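Local coordinates for protein SPT6 (Antonospora locustae, PDB 2XP1) that carries tandem SH2 domains through which this transcription elongation factor, a histone chaperone, probably interacts with RNA polymerase II, at residues A[34-39]-A[82-87]; A[49-54]-A[89-94]; A[113-118]-A[144-149]. One frame throughout, in Å; residues are numbered along the deposited sequence.

Interaction 1 of 3, residues A[34-39]-A[82-87]; sequences DDFLIR and EVISVY. With SO4 (sulfate ion), chain B.
Phe36 and Ile84 make the close half of this contact. Ile84 lays both branches against the far end of the ring from one side, CG2 lying 4.0 Å from Phe36 CZ while CG1 meets CE1 at the same separation. The two side chains cross at about a right angle, and the ring turns neither a clean face nor a clean edge to the methyl. Val88 and Leu92, further along helix 80-100, also touch Phe36. Two residues along the strand the fit is looser: Ile38 CD1 only grazes Ile84 CD1 at 4.4 Å. No hydrogen bond joins the segments, and Val86, on the far side of the helix, is exposed.

The sequence Phe-Leu-Ile-Arg on strand 36-40 matches the FLVR-type signature of SH2 domains, whose arginine receives the phosphate of phosphotyrosine. Alternation along the strand sends Phe36 and Ile38 to helix 80-100, whereas Leu37 and Arg39 meet helix 22-31. The chain of Arg39 leaves the backbone with CG between N and the carbonyl carbon (chi1 63°), then runs extended as far as NE. A sulfate, probably from the crystallisation liquor, sits at the guanidinium edge with its sulfur in the plane. NH2 of Arg39 gives O1 of the sulfate a nearly straight bond of 2.7 Å (168°), and NH1 of Arg39 reaches O2 of the sulfate at 3.2 Å (172°); a third bond, from NH1 to O1, is weak. Ser42 and Tyr46 add their hydroxyls to the anion, while His60 ND1 is bonded to NH2 of Arg39 and so helps set the guanidinium. A leucine here would probably cost the sulfate its two-pronged cationic grip, with Ser42 and Tyr46 left to hold it by their hydroxyls, and would deprive His60 ND1 of its partner.

Interaction 2 of 3, residues A[49-54]-A[89-94]; sequences LVIKFA and RPILRN
Ile51, on strand 46-52, meets two consecutive residues of the helix, Ile91 and Leu92, and these aliphatic touches carry most of the contact. Its longer branch ends against Ile91, CD1 to CD1 at 4.0 Å, with the two side chains crossing at about a right angle. The other branch, CG2, lies opposite the backbone N of Ile51 and meets Leu92 CD2, also at 4.0 Å. Ile51 is thus shared by both helix residues, a branch for each.

The aromatic part is smaller. Phe53 CZ comes to 4.2 Å from Ile91 CG2, the methyl approaching the ring obliquely; the same ring makes an edge-to-face pair with Phe129.

Polar links come from the flanks. Lys99 NZ of the same helix bonds to Phe53 O, and Asn94 ND2 bonds to Ser154 O. Past Ile51 the chain bends away in a classic beta bulge, Phe53 and Ala54 sharing Val57 as their partner on the next strand.

A helix laid over the central strands of a sheet is the usual SH2 arrangement; here helix 80-100, kinked at Pro90, is long enough to reach toward the second domain of the tandem.

Interaction 3 of 3, residues A[113-118]-A[144-149]; sequences KLLSSF and GSILEE
With CG of Leu115 anti to its carbonyl carbon (chi1 -70°) and CG2 of Ile146 anti to its own backbone N, two methyls are brought together: Leu115 CD1 lies 3.6 Å from Ile146 CG2. The same isoleucine methyl also touches CD2 of Leu115, at 4.1 Å. Phe118, its CG opposite the backbone N (chi1 170°), carries its ring across to the loop before the strand, where CZ stands 3.5 Å from Gly144 N. The approach is oblique to the ring. At the backbone angles of Gly144 a side chain would run into the carbonyl oxygen of the preceding residue, so glycine suits this turn.

Between these two touches the backbone is held by polar bonds. Leu114 O accepts twice, from Ser117 N and from Ser117 OG, the hydroxyl bond being 2.7 Å long and lying in the carbonyl plane on a lone pair. Leu115 O is taken by Asn142 ND2, which ties this part of the chain to strand 136-142.

Short helix 112-116 thus rests against the hairpin of strands 136-142 and 146-153, consistent with the helix-against-sheet packing of an SH2 domain, here probably the second of the pair.

In the fold
Interactions 1 and 2 are neighbours, their centres about 8 Å apart, and both set helix 80-100 against the same mixed sheet through its adjacent strands 36-40 and 46-52. Their segments alternate along the chain, and successive turns of the helix meet neighbouring strands; Asp35 O and Lys52 N, 2.8 Å apart, probably bond between them. Interaction 3 comes later in the chain and belongs to the other, antiparallel sheet, its centre about 27 Å from that of interaction 2 and about 35 Å from that of interaction 1, on the opposite side of the chain's centre from the latter. The sulfate-binding domain and the second SH2 domain thus form an elongated tandem, with helix 80-100 bordering both.

Interaction 1 of 3, residues A[34-39]-A[82-87]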
# COMPACT_ATOMS: atom_id res chain seq x y z
N ASP A 34 27.37 3.31 -4.98
CA ASP A 34 26.14 2.52 -5.15
C ASP A 34 25.23 2.60 -3.93
O ASP A 34 25.70 2.58 -2.79
CB ASP A 34 26.45 1.02 -5.38
CG ASP A 34 27.19 0.74 -6.68
OD1 ASP A 34 27.53 1.71 -7.39
OD2 ASP A 34 27.46 -0.46 -6.96
N ASP A 35 23.92 2.66 -4.19
CA ASP A 35 22.92 2.81 -3.15
C ASP A 35 22.29 1.48 -2.75
O ASP A 35 21.69 1.41 -1.67
CB ASP A 35 21.80 3.70 -3.64
CG ASP A 35 22.18 5.16 -3.63
OD1 ASP A 35 23.22 5.52 -3.00
OD2 ASP A 35 21.43 5.94 -4.27
N PHE A 36 22.38 0.47 -3.63
CA PHE A 36 21.77 -0.86 -3.41
C PHE A 36 22.41 -1.93 -4.29
O PHE A 36 23.11 -1.63 -5.25
CB PHE A 36 20.28 -0.81 -3.73
CG PHE A 36 20.00 -0.67 -5.18
CD1 PHE A 36 19.80 -1.79 -5.96
CD2 PHE A 36 19.94 0.59 -5.77
CE1 PHE A 36 19.55 -1.69 -7.33
CE2 PHE A 36 19.70 0.72 -7.13
CZ PHE A 36 19.50 -0.43 -7.92
N LEU A 37 22.17 -3.18 -3.97
CA LEU A 37 22.64 -4.27 -4.83
C LEU A 37 21.72 -5.37 -4.46
O LEU A 37 20.90 -5.20 -3.57
CB LEU A 37 24.10 -4.67 -4.53
CG LEU A 37 24.48 -4.93 -3.06
CD1 LEU A 37 24.02 -6.28 -2.64
CD2 LEU A 37 26.03 -4.77 -2.82
N ILE A 38 21.83 -6.49 -5.14
CA ILE A 38 21.08 -7.68 -4.79
C ILE A 38 22.14 -8.70 -4.48
O ILE A 38 23.10 -8.84 -5.23
CB ILE A 38 20.28 -8.10 -5.99
CG1 ILE A 38 19.18 -7.07 -6.23
CG2 ILE A 38 19.80 -9.54 -5.90
CD1 ILE A 38 18.57 -7.23 -7.54
N ARG A 39 22.00 -9.38 -3.35
CA ARG A 39 23.00 -10.34 -2.94
C ARG A 39 22.40 -11.73 -2.93
O ARG A 39 21.20 -11.87 -3.15
CB ARG A 39 23.53 -10.01 -1.55
CG ARG A 39 22.49 -10.06 -0.42
CD ARG A 39 23.19 -9.98 0.95
NE ARG A 39 22.21 -9.87 2.03
CZ ARG A 39 21.60 -10.91 2.60
NH1 ARG A 39 21.88 -12.19 2.22
NH2 ARG A 39 20.71 -10.69 3.57
N GLU A 82 11.77 -4.81 -12.91
CA GLU A 82 10.52 -4.28 -12.35
C GLU A 82 10.62 -4.08 -10.83
O GLU A 82 10.12 -3.08 -10.34
CB GLU A 82 9.26 -5.07 -12.75
CG GLU A 82 7.93 -4.31 -12.47
CD GLU A 82 6.64 -5.09 -12.81
OE1 GLU A 82 6.61 -6.32 -12.69
OE2 GLU A 82 5.64 -4.47 -13.21
N VAL A 83 11.25 -4.98 -10.08
CA VAL A 83 11.49 -4.73 -8.62
C VAL A 83 12.20 -3.38 -8.46
O VAL A 83 11.80 -2.53 -7.64
CB VAL A 83 12.35 -5.85 -7.94
CG1 VAL A 83 12.74 -5.49 -6.53
CG2 VAL A 83 11.62 -7.14 -7.94
N ILE A 84 13.24 -3.16 -9.26
CA ILE A 84 14.00 -1.91 -9.15
C ILE A 84 13.23 -0.63 -9.49
O ILE A 84 13.28 0.36 -8.72
CB ILE A 84 15.30 -2.04 -9.92
CG1 ILE A 84 16.18 -3.02 -9.14
CG2 ILE A 84 16.03 -0.69 -9.99
CD1 ILE A 84 16.78 -3.97 -9.98
N SER A 85 12.51 -0.61 -10.62
CA SER A 85 11.77 0.61 -11.00
C SER A 85 10.55 0.79 -10.14
O SER A 85 10.34 1.86 -9.59
CB SER A 85 11.41 0.66 -12.50
OG SER A 85 10.85 -0.55 -12.97
N VAL A 86 9.79 -0.28 -9.96
CA VAL A 86 8.53 -0.16 -9.25
C VAL A 86 8.76 -0.02 -7.78
O VAL A 86 8.00 0.65 -7.12
CB VAL A 86 7.55 -1.34 -9.58
CG1 VAL A 86 6.41 -1.39 -8.58
CG2 VAL A 86 6.99 -1.17 -10.96
N TYR A 87 9.84 -0.59 -7.27
CA TYR A 87 10.00 -0.72 -5.83
C TYR A 87 11.19 0.03 -5.25
O TYR A 87 11.01 0.86 -4.35
CB TYR A 87 9.97 -2.19 -5.43
CG TYR A 87 9.96 -2.42 -3.96
CD1 TYR A 87 8.81 -2.16 -3.20
CD2 TYR A 87 11.08 -2.90 -3.31
CE1 TYR A 87 8.78 -2.37 -1.83
CE2 TYR A 87 11.08 -3.11 -1.93
CZ TYR A 87 9.91 -2.85 -1.20
OH TYR A 87 9.90 -3.05 0.19
S SO4 B . 19.62 -14.37 4.42
O1 SO4 B . 19.48 -12.92 4.43
O2 SO4 B . 20.51 -14.84 3.38
O3 SO4 B . 18.28 -14.91 4.18
O4 SO4 B . 20.12 -14.87 5.69

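Interaction 2 of 3, residues A[49-54]-A[89-94]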
# COMPACT_ATOMS: atom_id res chain seq x y z
N LEU A 49 17.63 -7.98 -1.72
CA LEU A 49 17.87 -6.61 -2.08
C LEU A 49 18.45 -5.97 -0.84
O LEU A 49 17.90 -6.14 0.25
CB LEU A 49 16.52 -5.96 -2.42
CG LEU A 49 16.44 -4.45 -2.55
CD1 LEU A 49 17.21 -4.05 -3.78
CD2 LEU A 49 14.96 -4.01 -2.70
N VAL A 50 19.57 -5.27 -1.00
CA VAL A 50 20.20 -4.55 0.10
C VAL A 50 20.21 -3.10 -0.39
O VAL A 50 20.77 -2.80 -1.44
CB VAL A 50 21.64 -5.06 0.39
CG1 VAL A 50 22.23 -4.43 1.68
CG2 VAL A 50 21.70 -6.61 0.50
N ILE A 51 19.56 -2.23 0.39
CA ILE A 51 19.55 -0.78 0.19
C ILE A 51 20.29 -0.10 1.35
O ILE A 51 19.98 -0.34 2.52
CB ILE A 51 18.12 -0.23 0.15
CG1 ILE A 51 17.25 -1.01 -0.87
CG2 ILE A 51 18.13 1.20 -0.21
CD1 ILE A 51 15.75 -0.64 -0.83
N LYS A 52 21.28 0.73 1.03
CA LYS A 52 22.03 1.49 2.03
C LYS A 52 21.20 2.73 2.41
O LYS A 52 20.97 3.61 1.59
CB LYS A 52 23.38 1.92 1.43
CG LYS A 52 24.06 3.10 2.10
CD LYS A 52 25.50 3.35 1.59
CE LYS A 52 25.53 4.00 0.20
NZ LYS A 52 26.93 3.95 -0.42
N PHE A 53 20.71 2.79 3.64
CA PHE A 53 19.92 3.97 4.06
C PHE A 53 20.86 5.08 4.49
O PHE A 53 20.59 6.25 4.21
CB PHE A 53 18.93 3.61 5.16
CG PHE A 53 17.59 3.20 4.63
CD1 PHE A 53 17.50 2.40 3.49
CD2 PHE A 53 16.43 3.54 5.28
CE1 PHE A 53 16.27 2.01 2.99
CE2 PHE A 53 15.19 3.17 4.77
CZ PHE A 53 15.11 2.41 3.65
N ALA A 54 21.97 4.68 5.12
CA ALA A 54 23.00 5.55 5.64
C ALA A 54 24.19 4.63 5.89
O ALA A 54 24.04 3.40 5.91
CB ALA A 54 22.57 6.21 6.95
N ARG A 89 13.67 2.36 -6.87
CA ARG A 89 13.88 3.78 -7.21
C ARG A 89 13.05 4.75 -6.34
O ARG A 89 13.60 5.73 -5.82
CB ARG A 89 13.73 4.08 -8.72
CG ARG A 89 14.89 3.50 -9.54
CD ARG A 89 15.08 4.19 -10.90
NE ARG A 89 14.56 3.41 -12.04
CZ ARG A 89 15.17 2.36 -12.62
NH1 ARG A 89 16.35 1.91 -12.19
NH2 ARG A 89 14.58 1.75 -13.65
N PRO A 90 11.74 4.46 -6.16
CA PRO A 90 10.92 5.38 -5.34
C PRO A 90 11.34 5.39 -3.88
O PRO A 90 11.25 6.43 -3.25
CB PRO A 90 9.49 4.84 -5.48
CG PRO A 90 9.55 3.86 -6.64
CD PRO A 90 10.93 3.34 -6.67
N ILE A 91 11.81 4.26 -3.36
CA ILE A 91 12.50 4.26 -2.05
C ILE A 91 13.66 5.23 -2.08
O ILE A 91 13.78 6.08 -1.20
CB ILE A 91 12.91 2.83 -1.55
CG1 ILE A 91 11.65 2.02 -1.20
CG2 ILE A 91 13.73 2.93 -0.32
CD1 ILE A 91 11.89 0.53 -0.87
N LEU A 92 14.50 5.16 -3.11
CA LEU A 92 15.66 6.05 -3.20
C LEU A 92 15.25 7.51 -3.31
O LEU A 92 15.90 8.38 -2.73
CB LEU A 92 16.57 5.67 -4.36
CG LEU A 92 17.04 4.22 -4.35
CD1 LEU A 92 17.89 3.89 -5.58
CD2 LEU A 92 17.81 3.91 -3.07
N ARG A 93 14.18 7.76 -4.06
CA ARG A 93 13.65 9.12 -4.21
C ARG A 93 13.20 9.63 -2.85
O ARG A 93 13.53 10.73 -2.44
CB ARG A 93 12.52 9.16 -5.27
CG ARG A 93 13.02 9.24 -6.75
CD ARG A 93 11.91 8.98 -7.78
NE ARG A 93 12.46 8.79 -9.12
CZ ARG A 93 12.46 9.71 -10.08
NH1 ARG A 93 11.94 10.92 -9.85
NH2 ARG A 93 12.98 9.44 -11.27
N ASN A 94 12.47 8.78 -2.13
CA ASN A 94 12.14 9.04 -0.75
C ASN A 94 13.34 9.32 0.18
O ASN A 94 13.37 10.34 0.86
CB ASN A 94 11.33 7.87 -0.22
CG ASN A 94 10.32 8.30 0.76
OD1 ASN A 94 10.09 9.49 0.94
ND2 ASN A 94 9.69 7.34 1.42

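Interaction 3 of 3, residues A[113-118]-A[144-149]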
# COMPACT_ATOMS: atom_id res chain seq x y z
N LYS A 113 21.83 17.47 20.17
CA LYS A 113 22.01 18.89 20.46
C LYS A 113 20.69 19.63 20.39
O LYS A 113 20.27 20.29 21.36
CB LYS A 113 23.03 19.56 19.51
CG LYS A 113 23.16 21.10 19.71
CD LYS A 113 24.23 21.76 18.81
CE LYS A 113 24.44 23.24 19.21
NZ LYS A 113 25.47 23.94 18.40
N LEU A 114 20.03 19.49 19.24
CA LEU A 114 18.79 20.20 18.97
C LEU A 114 17.69 19.86 19.98
O LEU A 114 17.04 20.76 20.50
CB LEU A 114 18.35 19.94 17.53
CG LEU A 114 17.34 20.95 16.97
CD1 LEU A 114 17.98 22.31 16.62
CD2 LEU A 114 16.61 20.36 15.76
N LEU A 115 17.51 18.57 20.28
CA LEU A 115 16.50 18.16 21.26
C LEU A 115 16.72 18.76 22.66
O LEU A 115 15.78 18.88 23.44
CB LEU A 115 16.39 16.62 21.33
CG LEU A 115 15.81 15.73 20.21
CD1 LEU A 115 16.17 14.29 20.49
CD2 LEU A 115 14.30 15.82 20.06
N SER A 116 17.97 19.15 22.96
CA SER A 116 18.34 19.67 24.29
C SER A 116 18.20 21.17 24.37
O SER A 116 18.29 21.74 25.47
CB SER A 116 19.79 19.31 24.63
OG SER A 116 19.90 17.94 24.98
N SER A 117 18.00 21.80 23.21
CA SER A 117 17.91 23.26 23.12
C SER A 117 16.54 23.78 23.55
O SER A 117 16.32 25.00 23.57
CB SER A 117 18.21 23.73 21.70
OG SER A 117 17.13 23.42 20.83
N PHE A 118 15.65 22.85 23.88
CA PHE A 118 14.24 23.09 24.28
C PHE A 118 14.10 24.14 25.40
O PHE A 118 14.68 23.98 26.46
CB PHE A 118 13.59 21.74 24.65
CG PHE A 118 12.22 21.85 25.30
CD1 PHE A 118 11.06 21.63 24.56
CD2 PHE A 118 12.08 22.13 26.67
CE1 PHE A 118 9.79 21.72 25.16
CE2 PHE A 118 10.82 22.22 27.28
CZ PHE A 118 9.67 22.01 26.52
N GLY A 144 8.83 18.63 26.74
CA GLY A 144 8.96 18.47 28.18
C GLY A 144 9.81 17.23 28.35
O GLY A 144 10.90 17.29 28.92
N SER A 145 9.32 16.11 27.81
CA SER A 145 10.13 14.89 27.66
C SER A 145 10.37 14.46 26.19
O SER A 145 9.50 14.63 25.32
CB SER A 145 9.56 13.72 28.50
OG SER A 145 8.13 13.68 28.51
N ILE A 146 11.56 13.92 25.93
CA ILE A 146 11.91 13.39 24.61
C ILE A 146 11.17 12.05 24.34
O ILE A 146 11.46 11.04 24.97
CB ILE A 146 13.46 13.26 24.43
CG1 ILE A 146 14.17 14.52 24.92
CG2 ILE A 146 13.84 13.02 22.97
CD1 ILE A 146 15.65 14.31 25.29
N LEU A 147 10.21 12.09 23.40
CA LEU A 147 9.48 10.90 22.90
C LEU A 147 9.97 10.54 21.48
O LEU A 147 10.63 11.35 20.85
CB LEU A 147 7.95 11.12 22.90
CG LEU A 147 7.18 11.85 24.02
CD1 LEU A 147 5.72 11.51 23.92
CD2 LEU A 147 7.67 11.49 25.41
N GLU A 148 9.65 9.33 21.00
CA GLU A 148 10.13 8.87 19.69
C GLU A 148 9.07 8.07 19.00
O GLU A 148 8.32 7.37 19.67
CB GLU A 148 11.32 7.95 19.84
CG GLU A 148 12.62 8.61 20.14
CD GLU A 148 13.64 7.58 20.57
OE1 GLU A 148 13.34 6.37 20.56
OE2 GLU A 148 14.76 7.98 20.93
N GLU A 149 9.00 8.15 17.68
CA GLU A 149 8.02 7.41 16.92
C GLU A 149 8.65 6.91 15.66
O GLU A 149 9.52 7.57 15.10
CB GLU A 149 6.83 8.27 16.55
CG GLU A 149 6.00 8.87 17.70
CD GLU A 149 4.71 9.52 17.19
OE1 GLU A 149 4.72 10.74 16.95
OE2 GLU A 149 3.69 8.80 16.99